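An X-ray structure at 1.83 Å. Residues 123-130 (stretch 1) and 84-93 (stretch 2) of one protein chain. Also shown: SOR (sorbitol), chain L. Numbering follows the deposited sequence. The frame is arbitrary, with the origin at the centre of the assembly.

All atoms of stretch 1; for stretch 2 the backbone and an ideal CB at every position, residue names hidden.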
ATOM      1  N   PRO A 123      20.438  15.131  -8.926  1.00 11.48           N
ATOM      2  CA  PRO A 123      19.239  14.583  -9.559  1.00 17.10           C
ATOM      3  C   PRO A 123      18.095  14.495  -8.565  1.00 19.37           C
ATOM      4  O   PRO A 123      18.289  14.368  -7.347  1.00 13.59           O
ATOM      5  CB  PRO A 123      19.686  13.197 -10.043  1.00 12.70           C
ATOM      6  CG  PRO A 123      20.822  12.840  -9.152  1.00 19.40           C
ATOM      7  CD  PRO A 123      21.491  14.118  -8.745  1.00 15.07           C
ATOM      8  N   LEU A 124      16.891  14.620  -9.110  1.00 14.09           N
ATOM      9  CA  LEU A 124      15.673  14.472  -8.332  1.00 16.97           C
ATOM     10  C   LEU A 124      15.437  13.006  -7.988  1.00 17.13           C
ATOM     11  O   LEU A 124      15.814  12.102  -8.741  1.00 14.26           O
ATOM     12  CB  LEU A 124      14.496  15.001  -9.145  1.00 15.28           C
ATOM     13  CG  LEU A 124      13.238  15.487  -8.461  1.00 19.96           C
ATOM     14  CD1 LEU A 124      13.549  16.729  -7.657  1.00 14.29           C
ATOM     15  CD2 LEU A 124      12.223  15.791  -9.548  1.00 17.63           C
ATOM     16  N   ILE A 125      14.793  12.766  -6.847  1.00 12.68           N
ATOM     17  CA  ILE A 125      14.218  11.459  -6.534  1.00 13.85           C
ATOM     18  C   ILE A 125      12.703  11.620  -6.560  1.00 11.40           C
ATOM     19  O   ILE A 125      12.163  12.609  -6.045  1.00 11.50           O
ATOM     20  CB  ILE A 125      14.737  10.905  -5.187  1.00 14.85           C
ATOM     21  CG1 ILE A 125      14.394   9.419  -5.018  1.00 13.76           C
ATOM     22  CG2 ILE A 125      14.223  11.715  -3.989  1.00 10.79           C
ATOM     23  CD1 ILE A 125      15.032   8.792  -3.781  1.00 10.21           C
ATOM     24  N   TYR A 126      12.018  10.699  -7.231  1.00 11.85           N
ATOM     25  CA  TYR A 126      10.578  10.793  -7.420  1.00 11.25           C
ATOM     26  C   TYR A 126       9.906   9.661  -6.655  1.00 10.85           C
ATOM     27  O   TYR A 126      10.308   8.504  -6.785  1.00 12.34           O
ATOM     28  CB  TYR A 126      10.215  10.721  -8.910  1.00 13.50           C
ATOM     29  CG  TYR A 126       8.868  11.322  -9.253  1.00 15.20           C
ATOM     30  CD1 TYR A 126       7.680  10.688  -8.878  1.00 15.69           C
ATOM     31  CD2 TYR A 126       8.782  12.527  -9.948  1.00 15.24           C
ATOM     32  CE1 TYR A 126       6.448  11.237  -9.193  1.00 13.65           C
ATOM     33  CE2 TYR A 126       7.552  13.086 -10.265  1.00 14.63           C
ATOM     34  CZ  TYR A 126       6.387  12.434  -9.887  1.00 15.32           C
ATOM     35  OH  TYR A 126       5.168  12.994 -10.198  1.00 13.96           O
ATOM     36  N   GLY A 127       8.898   9.999  -5.849  1.00 11.03           N
ATOM     37  CA  GLY A 127       8.167   9.010  -5.069  1.00  8.41           C
ATOM     38  C   GLY A 127       6.720   8.841  -5.493  1.00 13.68           C
ATOM     39  O   GLY A 127       6.133   9.748  -6.091  1.00 13.81           O
ATOM     40  N   VAL A 128       6.129   7.683  -5.196  1.00  9.80           N
ATOM     41  CA  VAL A 128       4.761   7.394  -5.600  1.00  9.20           C
ATOM     42  C   VAL A 128       4.238   6.298  -4.685  1.00 11.94           C
ATOM     43  O   VAL A 128       5.010   5.518  -4.128  1.00 10.93           O
ATOM     44  CB  VAL A 128       4.709   6.959  -7.089  1.00 10.48           C
ATOM     45  CG1 VAL A 128       5.289   5.560  -7.269  1.00 10.43           C
ATOM     46  CG2 VAL A 128       3.293   7.011  -7.619  1.00 13.61           C
ATOM     47  N   ASP A 129       2.917   6.213  -4.553  1.00 11.01           N
ATOM     48  CA  ASP A 129       2.295   5.053  -3.904  1.00 12.79           C
ATOM     49  C   ASP A 129       2.154   3.943  -4.938  1.00 12.75           C
ATOM     50  O   ASP A 129       1.215   3.935  -5.736  1.00 12.58           O
ATOM     51  CB  ASP A 129       0.936   5.401  -3.307  1.00 12.54           C
ATOM     52  CG  ASP A 129       1.031   6.416  -2.188  1.00 17.56           C
ATOM     53  OD1 ASP A 129       1.404   6.029  -1.054  1.00 17.21           O
ATOM     54  OD2 ASP A 129       0.724   7.599  -2.446  1.00 17.41           O
ATOM     55  N   ALA A 130       3.109   3.020  -4.955  1.00 10.93           N
ATOM     56  CA  ALA A 130       2.969   1.775  -5.701  1.00 13.34           C
ATOM     57  C   ALA A 130       2.785   0.690  -4.647  1.00 11.76           C
ATOM     58  O   ALA A 130       3.729  -0.014  -4.285  1.00 12.42           O
ATOM     59  CB  ALA A 130       4.178   1.507  -6.615  1.00 10.35           C
ATOM     60  N   UNK A  84      15.746  24.267  -5.999  1.00 13.23           N
ATOM     61  CA  UNK A  84      16.706  23.224  -5.644  1.00 18.87           C
ATOM     62  C   UNK A  84      16.029  22.144  -4.804  1.00 16.92           C
ATOM     63  O   UNK A  84      16.600  21.623  -3.846  1.00 16.64           O
ATOM     64  CB  UNK A  84      17.894  23.820  -4.887  1.00 18.87           C
ATOM     65  N   UNK A  85      14.788  21.819  -5.162  1.00 15.86           N
ATOM     66  CA  UNK A  85      13.992  20.888  -4.369  1.00 14.94           C
ATOM     67  C   UNK A  85      14.502  19.466  -4.575  1.00 14.36           C
ATOM     68  O   UNK A  85      14.921  19.083  -5.674  1.00 17.62           O
ATOM     69  CB  UNK A  85      12.511  20.987  -4.740  1.00 14.94           C
ATOM     70  N   UNK A  86      14.502  18.675  -3.499  1.00 16.13           N
ATOM     71  CA  UNK A  86      15.131  17.370  -3.560  1.00 13.92           C
ATOM     72  C   UNK A  86      14.257  16.278  -4.142  1.00 13.74           C
ATOM     73  O   UNK A  86      14.771  15.302  -4.698  1.00 12.39           O
ATOM     74  CB  UNK A  86      15.576  16.957  -2.156  1.00 13.92           C
ATOM     75  N   UNK A  87      12.942  16.419  -4.048  1.00 10.50           N
ATOM     76  CA  UNK A  87      12.087  15.315  -4.437  1.00 11.53           C
ATOM     77  C   UNK A  87      10.743  15.836  -4.903  1.00 12.70           C
ATOM     78  O   UNK A  87      10.303  16.914  -4.494  1.00 11.63           O
ATOM     79  CB  UNK A  87      11.910  14.331  -3.279  1.00 11.53           C
ATOM     80  N   UNK A  88      10.092  15.041  -5.755  1.00 11.35           N
ATOM     81  CA  UNK A  88       8.710  15.258  -6.155  1.00  9.83           C
ATOM     82  C   UNK A  88       7.969  13.944  -5.955  1.00 13.06           C
ATOM     83  O   UNK A  88       8.562  12.863  -6.040  1.00 15.00           O
ATOM     84  CB  UNK A  88       8.609  15.744  -7.602  1.00  9.83           C
ATOM     85  N   UNK A  89       6.672  14.032  -5.650  1.00 15.45           N
ATOM     86  CA  UNK A  89       5.822  12.847  -5.605  1.00 14.46           C
ATOM     87  C   UNK A  89       4.578  13.072  -6.448  1.00 14.86           C
ATOM     88  O   UNK A  89       4.175  14.206  -6.727  1.00 14.04           O
ATOM     89  CB  UNK A  89       5.438  12.505  -4.164  1.00 14.46           C
ATOM     90  N   UNK A  90       3.987  11.961  -6.877  1.00 13.34           N
ATOM     91  CA  UNK A  90       2.601  11.943  -7.313  1.00 17.26           C
ATOM     92  C   UNK A  90       1.776  11.440  -6.142  1.00 17.20           C
ATOM     93  O   UNK A  90       2.008  10.329  -5.652  1.00 15.19           O
ATOM     94  CB  UNK A  90       2.405  11.074  -8.557  1.00 17.26           C
ATOM     95  N   UNK A  91       0.853  12.263  -5.659  1.00 13.54           N
ATOM     96  CA  UNK A  91      -0.151  11.754  -4.750  1.00 13.30           C
ATOM     97  C   UNK A  91      -1.055  10.760  -5.474  1.00 14.91           C
ATOM     98  O   UNK A  91      -0.986  10.584  -6.691  1.00 16.75           O
ATOM     99  CB  UNK A  91      -0.971  12.901  -4.157  1.00 13.30           C
ATOM    100  N   UNK A  92      -1.912  10.088  -4.707  1.00 17.79           N
ATOM    101  CA  UNK A  92      -2.863   9.169  -5.298  1.00 16.53           C
ATOM    102  C   UNK A  92      -3.703   9.862  -6.352  1.00 15.11           C
ATOM    103  O   UNK A  92      -4.269  10.932  -6.105  1.00 15.01           O
ATOM    104  CB  UNK A  92      -3.761   8.561  -4.219  1.00 16.53           C
ATOM    105  N   UNK A  93      -3.781   9.272  -7.538  1.00 15.79           N
ATOM    106  CA  UNK A  93      -4.544   9.854  -8.620  1.00 16.53           C
ATOM    107  C   UNK A  93      -3.836  10.936  -9.402  1.00 17.01           C
ATOM    108  O   UNK A  93      -4.423  11.476 -10.343  1.00 17.11           O
ATOM    109  CB  UNK A  93      -5.848  10.425  -8.060  1.00 16.53           C
TER
HETATM  110  C1  SOR L 711       0.477   7.088   2.969  1.00 25.88           C
HETATM  111  C2  SOR L 711       0.629   7.555   1.532  1.00 38.96           C
HETATM  112  C3  SOR L 711       0.125   8.991   1.424  1.00 43.25           C
HETATM  113  C4  SOR L 711      -0.082   9.393  -0.033  1.00 31.59           C
HETATM  114  C5  SOR L 711      -1.074  10.548  -0.200  1.00 40.79           C
HETATM  115  C6  SOR L 711      -1.475  10.621  -1.670  1.00 25.74           C
HETATM  116  O1  SOR L 711       0.402   5.685   3.029  1.00 22.27           O
HETATM  117  O2  SOR L 711       1.990   7.482   1.146  1.00 26.60           O
HETATM  118  O3  SOR L 711       1.074   9.837   2.020  1.00 35.74           O
HETATM  119  O4  SOR L 711       1.157   9.747  -0.612  1.00 40.21           O
HETATM  120  O5  SOR L 711      -2.225  10.387   0.619  1.00 37.75           O
HETATM  121  O6  SOR L 711      -2.658  11.377  -1.824  1.00 35.41           O

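Position 84 lies beyond the reach of stretch 1, its CB directed away. Its phi of 58° and psi of 39° favour glycine or asparagine without excluding others, and stretch 1 makes no demand. The deposited residue is Arg-84, its guanidinium bonded elsewhere in the structure.

At 85 the CB points sideways, 5.3 Å from Leu-124 CD1, so an aliphatic residue would suit, though many would fit. It is Ile-85, whose side chain ends away from stretch 1; its backbone O meets Leu-124 CD1 at 3.4 Å.

Position 86 turns its CB direction away, and its ordinary backbone angles would admit almost any residue. Gly-86 contributes through its backbone: Ile-125 N donates a weak hydrogen bond to Gly-86 O at 3.3 Å, opening the parallel ladder.

At 87 the ideal CB sits only 3.3 Å from Ile-125 O, an acceptor within reach of a short donor; serine, threonine or a small alanine are plausible. Ser-87 takes the t rotamer, and its OG donates to Ile-125 O at 2.7 Å. Ile-125 O also accepts from the backbone N of 88 at 3.2 Å, so one carbonyl takes both a side-chain and a backbone donor.

Position 88 points to the sheet face that carries Tyr-126. Its CB is 3.9 Å from Tyr-126 CE2 and 4.1 Å from Leu-124 CD2, an apolar setting for valine, isoleucine or leucine. Val-88 branches to meet both neighbours: CG1 lies 3.6 Å from Tyr-126 CE2, and CG2 lies 3.6 Å from Leu-124 CD2. Its O accepts from Gly-127 N at 2.9 Å.

Position 89 faces the other side, beside Gly-127. With no side chain there to compete, several apolar residues could fit. Leu-89 leads away from the glycine beyond its CB, bringing CD1 to 4.0 Å from sorbitol O4.

At 90 the CB is 3.7 Å from Tyr-126 OH and 4.3 Å from Val-128 CG2. A small polar residue could meet the hydroxyl; alanine would leave it without this partner. Ser-90 provides OG, which accepts from Tyr-126 OH at 2.8 Å, while Ser-90 N donates to Gly-127 O at 3.2 Å. A water links Ser-90 O to Asp-129 N and OD2.

At 91 a CB would stand 3.3 Å from sorbitol O6, so the absent side chain of Gly-91 avoids crowding the ligand. Position 92 has unremarkable angles and tolerates many residues; Gly-92 N approaches sorbitol C6 at 3.1 Å. At 93, phi of 82° with psi of 0° would jam a CB against the preceding carbonyl, which calls for Gly-93.

Stretch 2 84-93: RIGSVLSGGG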
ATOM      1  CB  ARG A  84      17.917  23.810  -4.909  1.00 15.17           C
ATOM      2  CG  ARG A  84      18.458  25.105  -5.522  1.00 20.86           C
ATOM      3  CD  ARG A  84      18.995  24.891  -6.912  1.00 16.48           C
ATOM      4  NE  ARG A  84      19.781  26.046  -7.363  1.00 24.09           N
ATOM      5  CZ  ARG A  84      19.481  26.815  -8.405  1.00 22.63           C
ATOM      6  NH1 ARG A  84      18.404  26.561  -9.140  1.00 16.41           N
ATOM      7  NH2 ARG A  84      20.271  27.834  -8.722  1.00 21.06           N
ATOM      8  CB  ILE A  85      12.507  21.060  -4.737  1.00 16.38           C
ATOM      9  CG1 ILE A  85      11.943  22.269  -3.977  1.00 19.59           C
ATOM     10  CG2 ILE A  85      11.686  19.787  -4.473  1.00 14.19           C
ATOM     11  CD1 ILE A  85      10.715  22.866  -4.590  1.00 20.01           C
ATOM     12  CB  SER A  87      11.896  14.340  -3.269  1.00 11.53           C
ATOM     13  OG  SER A  87      11.104  13.233  -3.664  1.00 13.29           O
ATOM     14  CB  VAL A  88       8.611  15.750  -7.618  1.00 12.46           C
ATOM     15  CG1 VAL A  88       7.162  15.865  -8.081  1.00 12.31           C
ATOM     16  CG2 VAL A  88       9.323  17.103  -7.774  1.00 11.89           C
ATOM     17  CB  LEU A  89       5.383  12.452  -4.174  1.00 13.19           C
ATOM     18  CG  LEU A  89       4.235  13.241  -3.521  1.00 15.62           C
ATOM     19  CD1 LEU A  89       3.442  12.379  -2.536  1.00 17.72           C
ATOM     20  CD2 LEU A  89       4.741  14.493  -2.812  1.00 10.68           C
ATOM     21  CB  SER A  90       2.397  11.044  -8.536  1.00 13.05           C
ATOM     22  OG  SER A  90       2.788  11.697  -9.721  1.00 16.88           O
TER
HETATM   23  O   HOH W   1       0.805   7.928  -5.258  1.00 16.98           O
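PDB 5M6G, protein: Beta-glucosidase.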